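Local coordinates for DUF3248 domain-containing protein (Thermus thermophilus, PDB 2E6X) that is of unknown function but is seen as a two-fold symmetric, possibly biological, pair of identical chains, each laying a helix against a strand of the other, at the interface of chains A and B. Residues are numbered along the deposited sequence; one frame, centred on the assembly and turned at random. Chains: chain A/B, Hypothetical protein TTHA1281.

The interface of chains A and B. Residues chain A 30, 64-66, 68; chain B 54, 57-58.
Two donors of chain B reach carboxylate oxygen OE1 of A:Glu68: the guanidinium NH2 of B:Arg54 at 2.9 Å, and, more weakly, the side-chain amide NE2 of B:Gln58. The other oxygen, OE2, takes the NE of B:Arg54 at 2.8 Å, in a bond nearly straight at the hydrogen (168°). The salt bridge is therefore side-on, one nitrogen to each oxygen; both oxygens use their syn lone pairs, and the carboxylate and guanidinium planes lie 23° apart, nearly coplanar. A bend at chi2 (-90°) turns the A:Glu68 carboxylate to meet that edge, while OE1 of B:Gln58 sits over the centre of the guanidinium face, 3.3 Å above its plane, a second-shell contact that may help fix its rotation.

B:Arg54 gets there by an extended chain, CG anti to the backbone N, whose methylenes cross the indole of A:Trp66. CB lies 3.6 Å from the centroid of the six-membered ring and CG over the five-membered ring, both CH-pi contacts; the guanidinium itself does not stack, its plane standing steeply to the ring. On the opposite indole face the carbonyl O of A:Val30 lies toward the rim, so the indole is sandwiched between the arginine methylenes and this carbonyl, which probably limits its movement. An alanine in place of B:Arg54, lacking both donor nitrogens and the CG and CD methylenes, would probably leave the A:Glu68 carboxylate less firmly fixed and loosen the packing on the five-membered ring of A:Trp66.

Alongside, CG1 of B:Val57 meets CG1 of A:Val64 at 3.6 Å, the side chains crossing at about a right angle. Water 2 links the carbonyl oxygens of these two valines, and water 1 joins A:Trp66 O to B:Gln58 NE2.

In the fold, helix 50-58 of chain B lies against strand 62-66 of chain A and the C-terminal loop after it, with strand 26-32 behind the indole; two-fold symmetry repeats the patch with chains exchanged, although the coordinates alone do not prove a dimer in solution.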
ATOM      1  N   VAL A  30       3.246   5.090   3.711  1.00 14.38           N
ATOM      2  CA  VAL A  30       1.879   5.574   3.903  1.00 14.88           C
ATOM      3  C   VAL A  30       1.750   6.570   5.066  1.00 12.77           C
ATOM      4  O   VAL A  30       2.412   6.439   6.104  1.00 11.07           O
ATOM      5  CB  VAL A  30       0.908   4.396   4.139  1.00 12.15           C
ATOM      6  CG1 VAL A  30       1.238   3.677   5.466  1.00 12.54           C
ATOM      7  CG2 VAL A  30      -0.516   4.912   4.182  1.00 12.47           C
ATOM      8  N   VAL A  64       6.490  -1.918   4.822  1.00  7.56           N
ATOM      9  CA  VAL A  64       5.506  -0.823   4.821  1.00  8.37           C
ATOM     10  C   VAL A  64       5.968   0.181   5.878  1.00  8.09           C
ATOM     11  O   VAL A  64       6.293  -0.189   7.014  1.00  7.82           O
ATOM     12  CB  VAL A  64       4.109  -1.325   5.131  1.00  6.70           C
ATOM     13  CG1 VAL A  64       3.071  -0.096   5.157  1.00  6.70           C
ATOM     14  CG2 VAL A  64       3.728  -2.334   4.046  1.00  6.70           C
ATOM     15  N   GLU A  65       5.979   1.447   5.502  1.00  7.97           N
ATOM     16  CA  GLU A  65       6.506   2.505   6.373  1.00  9.38           C
ATOM     17  C   GLU A  65       5.517   3.610   6.668  1.00  8.77           C
ATOM     18  O   GLU A  65       4.895   4.140   5.741  1.00  7.74           O
ATOM     19  CB  GLU A  65       7.778   3.103   5.696  1.00  9.61           C
ATOM     20  CG  GLU A  65       8.903   2.078   5.544  1.00  8.66           C
ATOM     21  CD  GLU A  65      10.110   2.601   4.769  1.00 12.07           C
ATOM     22  OE1 GLU A  65      10.144   3.810   4.386  1.00  8.43           O
ATOM     23  OE2 GLU A  65      11.040   1.791   4.543  1.00 16.62           O
ATOM     24  N   TRP A  66       5.417   4.014   7.936  1.00  6.70           N
ATOM     25  CA  TRP A  66       4.467   5.066   8.265  1.00 10.33           C
ATOM     26  C   TRP A  66       5.210   6.382   8.350  1.00 11.42           C
ATOM     27  O   TRP A  66       6.239   6.486   9.013  1.00 13.90           O
ATOM     28  CB  TRP A  66       3.751   4.785   9.590  1.00 10.53           C
ATOM     29  CG  TRP A  66       2.746   5.840   9.900  1.00 12.32           C
ATOM     30  CD1 TRP A  66       2.930   6.984  10.643  1.00 10.47           C
ATOM     31  CD2 TRP A  66       1.410   5.882   9.418  1.00  8.00           C
ATOM     32  NE1 TRP A  66       1.767   7.731  10.655  1.00  9.24           N
ATOM     33  CE2 TRP A  66       0.823   7.080   9.903  1.00 13.66           C
ATOM     34  CE3 TRP A  66       0.639   5.020   8.628  1.00 12.57           C
ATOM     35  CZ2 TRP A  66      -0.491   7.442   9.602  1.00  9.30           C
ATOM     36  CZ3 TRP A  66      -0.667   5.383   8.330  1.00 12.06           C
ATOM     37  CH2 TRP A  66      -1.213   6.583   8.825  1.00 10.04           C
ATOM     38  N   GLU A  68       5.150  10.061   9.605  1.00 14.53           N
ATOM     39  CA  GLU A  68       4.524  10.944  10.569  1.00 16.67           C
ATOM     40  C   GLU A  68       4.394  12.348   9.970  1.00 18.90           C
ATOM     41  O   GLU A  68       5.303  12.816   9.255  1.00 15.27           O
ATOM     42  CB  GLU A  68       5.388  11.024  11.839  1.00 16.96           C
ATOM     43  CG  GLU A  68       5.708   9.692  12.489  1.00 17.57           C
ATOM     44  CD  GLU A  68       4.691   9.268  13.524  1.00 22.96           C
ATOM     45  OE1 GLU A  68       5.133   8.924  14.656  1.00 22.63           O
ATOM     46  OE2 GLU A  68       3.471   9.263  13.215  1.00 18.42           O
TER
ATOM     47  N   ARG B  54      -2.052   3.324  11.734  1.00  8.34           N
ATOM     48  CA  ARG B  54      -0.712   3.813  11.987  1.00 10.74           C
ATOM     49  C   ARG B  54      -0.017   2.866  12.980  1.00  9.63           C
ATOM     50  O   ARG B  54       1.116   2.451  12.768  1.00  8.85           O
ATOM     51  CB  ARG B  54      -0.763   5.266  12.528  1.00 10.41           C
ATOM     52  CG  ARG B  54       0.540   5.745  13.114  1.00  9.80           C
ATOM     53  CD  ARG B  54       0.361   7.161  13.712  1.00 15.06           C
ATOM     54  NE  ARG B  54       1.555   7.615  14.414  1.00 12.67           N
ATOM     55  CZ  ARG B  54       1.786   7.414  15.710  1.00 18.81           C
ATOM     56  NH1 ARG B  54       0.888   6.756  16.472  1.00 15.84           N
ATOM     57  NH2 ARG B  54       2.914   7.882  16.259  1.00 18.61           N
ATOM     58  N   VAL B  57       1.089  -0.404  11.315  1.00  6.70           N
ATOM     59  CA  VAL B  57       2.236  -0.273  10.425  1.00  9.30           C
ATOM     60  C   VAL B  57       3.462  -0.073  11.297  1.00  9.96           C
ATOM     61  O   VAL B  57       4.468  -0.754  11.118  1.00  7.25           O
ATOM     62  CB  VAL B  57       2.078   0.908   9.444  1.00  7.47           C
ATOM     63  CG1 VAL B  57       3.412   1.052   8.581  1.00 11.11           C
ATOM     64  CG2 VAL B  57       0.878   0.617   8.517  1.00  6.70           C
ATOM     65  N   GLN B  58       3.373   0.843  12.249  1.00  8.58           N
ATOM     66  CA  GLN B  58       4.522   1.052  13.130  1.00 10.21           C
ATOM     67  C   GLN B  58       4.968  -0.221  13.856  1.00 10.90           C
ATOM     68  O   GLN B  58       6.160  -0.415  14.016  1.00 11.20           O
ATOM     69  CB  GLN B  58       4.249   2.183  14.137  1.00  8.50           C
ATOM     70  CG  GLN B  58       4.151   3.540  13.414  1.00 10.35           C
ATOM     71  CD  GLN B  58       4.175   4.703  14.362  1.00 10.17           C
ATOM     72  OE1 GLN B  58       3.558   4.657  15.400  1.00 12.71           O
ATOM     73  NE2 GLN B  58       4.900   5.758  14.003  1.00 12.07           N
TER
HETATM   74  O   HOH W   1       6.614   5.981  11.665  1.00 13.50           O
HETATM   75  O   HOH W   2       5.334  -1.957   8.834  1.00 20.88           O